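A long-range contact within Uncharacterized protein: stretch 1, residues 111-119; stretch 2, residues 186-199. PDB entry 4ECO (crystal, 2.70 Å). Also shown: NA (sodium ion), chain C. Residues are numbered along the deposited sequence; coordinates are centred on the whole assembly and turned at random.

Stretch 1 (111-119) ALGSHGEKV
Stretch 2 186-199: TQIGQLSNNITFVS

How do the two backbones lie against each other? Stretch 1 leaves an extended A111, passes through L112 (phi/psi -104/-4) and an unusually extended G113 (161/170), and then coils at 115-118 with helical angles. E117 N to S114 O (3.3 Å), K118 N to H115 O (3.2 Å) and V119 N to G116 O (3.0 Å) hold this coil. Stretch 2 makes a type II turn from Q187 to Q190, closed by Q190 N to Q187 O at 3.1 Å, with G189 at 92/2, where a CB would jam against the preceding carbonyl; further on lies a strand that includes N194 and I195. L112 faces I195 (CA to CA 8.0 Å), E117 faces S192 (6.8 Å) and K118 faces Q187 (7.3 Å), so the chains run in opposite senses. Together they bury 431 Å².

What fixes the carboxylate of E117? Its side chain, chi1 -70° (m), chi2 175° (t) and chi3 -49°, starts toward stretch 2 and carries the carboxylate to S192. There S192, with chi1 74° (p), donates from OG to E117 OE1 at 2.7 Å, a short bond to a strong acceptor. The same OE1 receives S114 N at 3.0 Å, tying the carboxylate back to its own loop. E117 OE2 instead lies 2.8 Å from the sodium ion NA, which S192 O also binds at 2.5 Å. Two residues thus meet twice, through a hydrogen bond and through a shared cation. A CB on G113 would sit 3.0 Å from E117 OE1, so the bare glycine leaves room for this carboxylate.

Why does K118 bend as it does? Its CA-to-CB bond points sideways, but chi1 -76° (m), chi2 -57° (m), an off-well chi3 of 112° and chi4 -160° (t) bring the ammonium group to the turn. K118 NZ donates to Q190 OE1 at 2.9 Å and, weakly, to Q190 O at 3.2 Å, so side-chain and backbone oxygens of one residue receive the charged group. Q190 meets it with chi1 and chi2 both t (-178° and -175°) and chi3 93°. Alongside, Q187 (chi1 -65°, m; chi2 168°, t; chi3 -78°) points toward stretch 1: its CB lies 4.2 Å from K118 CD, and its NE2 is 3.4 Å from K118 O. K118 has the largest covered area, 113 Å².

What closes the other end? L112, chi1 -54° (m) and chi2 180° (t), extends toward stretch 2 and places CD1 3.7 Å from CG2 of V198, whose chi1 is -169° (t); this is a buried apolar contact. N193, chi1 61° (p) and chi2 74°, accepts I195 N through OD1 at 3.2 Å and gives a weak bond from ND2 to S192 OG at 3.0 Å. That weak bond reaches the same S192 OG that donates to E117 OE1, while L112 O lies 3.6 Å from N193 ND2.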

ATOM      1  N   ALA A 111       2.022   9.097  22.959  1.00 37.08           N
ATOM      2  CA  ALA A 111       1.242   9.556  21.787  1.00 34.81           C
ATOM      3  C   ALA A 111       0.468  10.845  22.119  1.00 37.99           C
ATOM      4  O   ALA A 111      -0.277  10.909  23.118  1.00 36.84           O
ATOM      5  CB  ALA A 111       0.281   8.481  21.303  1.00 34.38           C
ATOM      6  N   LEU A 112       0.686  11.874  21.291  1.00 35.31           N
ATOM      7  CA  LEU A 112       0.015  13.173  21.393  1.00 36.28           C
ATOM      8  C   LEU A 112      -1.040  13.265  20.309  1.00 41.58           C
ATOM      9  O   LEU A 112      -1.795  14.230  20.209  1.00 41.76           O
ATOM     10  CB  LEU A 112       1.022  14.339  21.276  1.00 36.82           C
ATOM     11  CG  LEU A 112       2.223  14.354  22.230  1.00 41.92           C
ATOM     12  CD1 LEU A 112       3.069  15.544  21.962  1.00 42.54           C
ATOM     13  CD2 LEU A 112       1.808  14.305  23.684  1.00 42.41           C
ATOM     14  N   GLY A 113      -1.060  12.229  19.489  1.00 39.16           N
ATOM     15  CA  GLY A 113      -1.945  12.072  18.350  1.00 38.21           C
ATOM     16  C   GLY A 113      -1.330  11.030  17.464  1.00 41.18           C
ATOM     17  O   GLY A 113      -0.198  10.633  17.722  1.00 42.36           O
ATOM     18  N   SER A 114      -2.061  10.553  16.451  1.00 36.42           N
ATOM     19  CA  SER A 114      -1.556   9.524  15.541  1.00 35.94           C
ATOM     20  C   SER A 114      -2.369   9.453  14.285  1.00 43.54           C
ATOM     21  O   SER A 114      -3.446  10.064  14.212  1.00 44.24           O
ATOM     22  CB  SER A 114      -1.579   8.153  16.203  1.00 38.25           C
ATOM     23  OG  SER A 114      -2.896   7.627  16.183  1.00 45.96           O
ATOM     24  N   HIS A 115      -1.893   8.626  13.312  1.00 40.42           N
ATOM     25  CA  HIS A 115      -2.602   8.374  12.058  1.00 39.00           C
ATOM     26  C   HIS A 115      -3.873   7.574  12.356  1.00 44.52           C
ATOM     27  O   HIS A 115      -4.826   7.673  11.587  1.00 44.70           O
ATOM     28  CB  HIS A 115      -1.716   7.695  11.006  1.00 38.39           C
ATOM     29  CG  HIS A 115      -1.264   6.314  11.342  1.00 41.66           C
ATOM     30  ND1 HIS A 115      -0.016   6.078  11.873  1.00 43.86           N
ATOM     31  CD2 HIS A 115      -1.889   5.127  11.150  1.00 42.91           C
ATOM     32  CE1 HIS A 115       0.075   4.763  12.005  1.00 43.13           C
ATOM     33  NE2 HIS A 115      -1.037   4.149  11.595  1.00 42.59           N
ATOM     34  N   GLY A 116      -3.899   6.877  13.507  1.00 40.75           N
ATOM     35  CA  GLY A 116      -5.039   6.100  13.976  1.00 39.78           C
ATOM     36  C   GLY A 116      -6.292   6.940  14.147  1.00 46.13           C
ATOM     37  O   GLY A 116      -7.397   6.490  13.838  1.00 48.25           O
ATOM     38  N   GLU A 117      -6.130   8.187  14.592  1.00 41.96           N
ATOM     39  CA  GLU A 117      -7.233   9.128  14.826  1.00 41.10           C
ATOM     40  C   GLU A 117      -8.029   9.433  13.544  1.00 48.86           C
ATOM     41  O   GLU A 117      -9.246   9.638  13.628  1.00 51.19           O
ATOM     42  CB  GLU A 117      -6.697  10.417  15.429  1.00 41.60           C
ATOM     43  CG  GLU A 117      -6.217  10.234  16.862  1.00 38.48           C
ATOM     44  CD  GLU A 117      -5.573  11.465  17.463  1.00 55.67           C
ATOM     45  OE1 GLU A 117      -4.690  12.050  16.788  1.00 38.80           O
ATOM     46  OE2 GLU A 117      -5.938  11.837  18.607  1.00 39.17           O
ATOM     47  N   LYS A 118      -7.367   9.388  12.367  1.00 44.64           N
ATOM     48  CA  LYS A 118      -8.018   9.613  11.076  1.00 43.47           C
ATOM     49  C   LYS A 118      -8.858   8.401  10.659  1.00 44.75           C
ATOM     50  O   LYS A 118      -9.750   8.563   9.825  1.00 44.33           O
ATOM     51  CB  LYS A 118      -6.985   9.956   9.960  1.00 45.99           C
ATOM     52  CG  LYS A 118      -6.393  11.390   9.988  1.00 56.98           C
ATOM     53  CD  LYS A 118      -7.437  12.539   9.927  1.00 61.46           C
ATOM     54  CE  LYS A 118      -7.471  13.295  11.236  1.00 63.46           C
ATOM     55  NZ  LYS A 118      -8.707  14.081  11.444  1.00 65.20           N
ATOM     56  N   VAL A 119      -8.578   7.198  11.219  1.00 40.42           N
ATOM     57  CA  VAL A 119      -9.310   5.949  10.877  1.00 39.60           C
ATOM     58  C   VAL A 119     -10.020   5.361  12.124  1.00 45.16           C
ATOM     59  O   VAL A 119     -10.342   4.172  12.146  1.00 43.77           O
ATOM     60  CB  VAL A 119      -8.430   4.859  10.178  1.00 41.50           C
ATOM     61  CG1 VAL A 119      -7.988   5.317   8.795  1.00 41.26           C
ATOM     62  CG2 VAL A 119      -7.228   4.454  11.024  1.00 40.82           C
ATOM     63  N   THR A 186     -10.267  16.429   2.480  1.00 68.40           N
ATOM     64  CA  THR A 186     -10.981  16.974   3.626  1.00 68.06           C
ATOM     65  C   THR A 186     -10.234  16.573   4.907  1.00 71.37           C
ATOM     66  O   THR A 186     -10.152  17.365   5.854  1.00 72.88           O
ATOM     67  CB  THR A 186     -12.425  16.443   3.642  1.00 78.57           C
ATOM     68  OG1 THR A 186     -12.940  16.303   2.309  1.00 82.20           O
ATOM     69  CG2 THR A 186     -13.344  17.274   4.522  1.00 76.57           C
ATOM     70  N   GLN A 187      -9.700  15.325   4.935  1.00 63.44           N
ATOM     71  CA  GLN A 187      -8.958  14.788   6.072  1.00 60.54           C
ATOM     72  C   GLN A 187      -7.540  15.356   6.131  1.00 59.42           C
ATOM     73  O   GLN A 187      -6.988  15.429   7.232  1.00 60.41           O
ATOM     74  CB  GLN A 187      -8.897  13.257   6.030  1.00 60.77           C
ATOM     75  CG  GLN A 187     -10.238  12.561   6.171  1.00 63.04           C
ATOM     76  CD  GLN A 187     -10.102  11.097   5.821  1.00 70.85           C
ATOM     77  OE1 GLN A 187     -10.054  10.702   4.640  1.00 67.13           O
ATOM     78  NE2 GLN A 187     -10.012  10.258   6.842  1.00 51.49           N
ATOM     79  N   ILE A 188      -6.933  15.722   4.975  1.00 50.30           N
ATOM     80  CA  ILE A 188      -5.572  16.277   4.963  1.00 48.11           C
ATOM     81  C   ILE A 188      -5.613  17.675   5.562  1.00 51.89           C
ATOM     82  O   ILE A 188      -6.240  18.569   4.999  1.00 52.85           O
ATOM     83  CB  ILE A 188      -4.893  16.265   3.576  1.00 49.58           C
ATOM     84  CG1 ILE A 188      -4.882  14.841   2.999  1.00 48.86           C
ATOM     85  CG2 ILE A 188      -3.467  16.820   3.701  1.00 48.27           C
ATOM     86  CD1 ILE A 188      -4.523  14.736   1.535  1.00 58.27           C
ATOM     87  N   GLY A 189      -4.977  17.828   6.717  1.00 47.24           N
ATOM     88  CA  GLY A 189      -4.947  19.081   7.465  1.00 47.21           C
ATOM     89  C   GLY A 189      -6.061  19.212   8.490  1.00 50.23           C
ATOM     90  O   GLY A 189      -6.202  20.254   9.148  1.00 50.60           O
ATOM     91  N   GLN A 190      -6.891  18.161   8.594  1.00 46.29           N
ATOM     92  CA  GLN A 190      -8.004  18.042   9.532  1.00 45.53           C
ATOM     93  C   GLN A 190      -7.412  17.670  10.866  1.00 46.08           C
ATOM     94  O   GLN A 190      -6.784  16.612  11.010  1.00 46.08           O
ATOM     95  CB  GLN A 190      -9.020  17.002   9.025  1.00 46.68           C
ATOM     96  CG  GLN A 190     -10.265  16.808   9.872  1.00 58.15           C
ATOM     97  CD  GLN A 190     -11.087  15.690   9.305  1.00 73.68           C
ATOM     98  OE1 GLN A 190     -10.960  14.527   9.709  1.00 64.01           O
ATOM     99  NE2 GLN A 190     -11.883  16.010   8.293  1.00 75.78           N
ATOM    100  N   LEU A 191      -7.550  18.585  11.809  1.00 39.52           N
ATOM    101  CA  LEU A 191      -7.003  18.452  13.144  1.00 38.37           C
ATOM    102  C   LEU A 191      -7.832  17.510  14.020  1.00 44.42           C
ATOM    103  O   LEU A 191      -9.064  17.476  13.899  1.00 45.21           O
ATOM    104  CB  LEU A 191      -6.905  19.841  13.811  1.00 37.37           C
ATOM    105  CG  LEU A 191      -6.104  20.922  13.045  1.00 39.32           C
ATOM    106  CD1 LEU A 191      -6.149  22.244  13.778  1.00 38.73           C
ATOM    107  CD2 LEU A 191      -4.636  20.506  12.810  1.00 37.40           C
ATOM    108  N   SER A 192      -7.140  16.742  14.899  1.00 40.03           N
ATOM    109  CA  SER A 192      -7.729  15.818  15.886  1.00 38.67           C
ATOM    110  C   SER A 192      -7.575  16.399  17.294  1.00 44.26           C
ATOM    111  O   SER A 192      -8.142  15.887  18.270  1.00 45.70           O
ATOM    112  CB  SER A 192      -7.059  14.448  15.808  1.00 40.07           C
ATOM    113  OG  SER A 192      -5.757  14.487  16.377  1.00 43.92           O
ATOM    114  N   ASN A 193      -6.774  17.462  17.392  1.00 40.48           N
ATOM    115  CA  ASN A 193      -6.443  18.153  18.634  1.00 40.74           C
ATOM    116  C   ASN A 193      -5.968  19.582  18.341  1.00 45.02           C
ATOM    117  O   ASN A 193      -5.705  19.930  17.183  1.00 43.78           O
ATOM    118  CB  ASN A 193      -5.341  17.370  19.379  1.00 38.42           C
ATOM    119  CG  ASN A 193      -4.069  17.258  18.563  1.00 50.68           C
ATOM    120  OD1 ASN A 193      -3.312  18.216  18.411  1.00 38.65           O
ATOM    121  ND2 ASN A 193      -3.847  16.110  17.956  1.00 46.10           N
ATOM    122  N   ASN A 194      -5.773  20.370  19.412  1.00 41.58           N
ATOM    123  CA  ASN A 194      -5.263  21.718  19.309  1.00 41.10           C
ATOM    124  C   ASN A 194      -3.978  21.865  20.174  1.00 43.73           C
ATOM    125  O   ASN A 194      -3.848  22.819  20.942  1.00 43.40           O
ATOM    126  CB  ASN A 194      -6.331  22.729  19.680  1.00 40.89           C
ATOM    127  CG  ASN A 194      -6.053  24.077  19.083  1.00 73.62           C
ATOM    128  OD1 ASN A 194      -6.291  24.316  17.887  1.00 67.21           O
ATOM    129  ND2 ASN A 194      -5.488  24.963  19.893  1.00 70.31           N
ATOM    130  N   ILE A 195      -3.033  20.898  20.040  1.00 38.84           N
ATOM    131  CA  ILE A 195      -1.746  20.955  20.726  1.00 39.32           C
ATOM    132  C   ILE A 195      -0.911  21.994  19.957  1.00 44.14           C
ATOM    133  O   ILE A 195      -0.621  21.792  18.786  1.00 42.73           O
ATOM    134  CB  ILE A 195      -1.040  19.566  20.842  1.00 42.43           C
ATOM    135  CG1 ILE A 195      -1.923  18.419  21.400  1.00 42.46           C
ATOM    136  CG2 ILE A 195       0.315  19.657  21.538  1.00 43.11           C
ATOM    137  CD1 ILE A 195      -2.440  18.609  22.712  1.00 52.29           C
ATOM    138  N   THR A 196      -0.561  23.115  20.599  1.00 42.02           N
ATOM    139  CA  THR A 196       0.157  24.209  19.943  1.00 41.94           C
ATOM    140  C   THR A 196       1.633  24.263  20.330  1.00 46.08           C
ATOM    141  O   THR A 196       2.395  25.005  19.716  1.00 47.38           O
ATOM    142  CB  THR A 196      -0.526  25.542  20.289  1.00 51.08           C
ATOM    143  OG1 THR A 196      -0.610  25.690  21.716  1.00 58.12           O
ATOM    144  CG2 THR A 196      -1.918  25.656  19.670  1.00 48.77           C
ATOM    145  N   PHE A 197       2.041  23.470  21.318  1.00 41.33           N
ATOM    146  CA  PHE A 197       3.404  23.466  21.824  1.00 41.64           C
ATOM    147  C   PHE A 197       3.717  22.125  22.499  1.00 44.18           C
ATOM    148  O   PHE A 197       2.836  21.520  23.124  1.00 43.20           O
ATOM    149  CB  PHE A 197       3.559  24.635  22.839  1.00 44.69           C
ATOM    150  CG  PHE A 197       4.964  24.998  23.221  1.00 47.77           C
ATOM    151  CD1 PHE A 197       5.624  24.316  24.234  1.00 51.47           C
ATOM    152  CD2 PHE A 197       5.632  26.028  22.575  1.00 52.06           C
ATOM    153  CE1 PHE A 197       6.948  24.616  24.550  1.00 53.13           C
ATOM    154  CE2 PHE A 197       6.951  26.339  22.904  1.00 55.99           C
ATOM    155  CZ  PHE A 197       7.595  25.638  23.901  1.00 53.60           C
ATOM    156  N   VAL A 198       4.971  21.662  22.366  1.00 40.33           N
ATOM    157  CA  VAL A 198       5.475  20.451  23.017  1.00 39.97           C
ATOM    158  C   VAL A 198       6.789  20.840  23.660  1.00 46.40           C
ATOM    159  O   VAL A 198       7.696  21.332  22.975  1.00 46.88           O
ATOM    160  CB  VAL A 198       5.607  19.169  22.143  1.00 41.94           C
ATOM    161  CG1 VAL A 198       5.880  17.953  23.024  1.00 41.70           C
ATOM    162  CG2 VAL A 198       4.360  18.924  21.316  1.00 40.38           C
ATOM    163  N   SER A 199       6.870  20.640  24.984  1.00 42.85           N
ATOM    164  CA  SER A 199       8.009  20.962  25.828  1.00 43.62           C
ATOM    165  C   SER A 199       9.299  20.192  25.440  1.00 49.73           C
ATOM    166  O   SER A 199       9.274  19.021  25.051  1.00 50.07           O
ATOM    167  CB  SER A 199       7.661  20.658  27.285  1.00 46.60           C
ATOM    168  OG  SER A 199       8.762  20.773  28.168  1.00 54.00           O
TER
HETATM  169 NA    NA C1001      -8.090  13.586  19.126  1.00 42.76          NA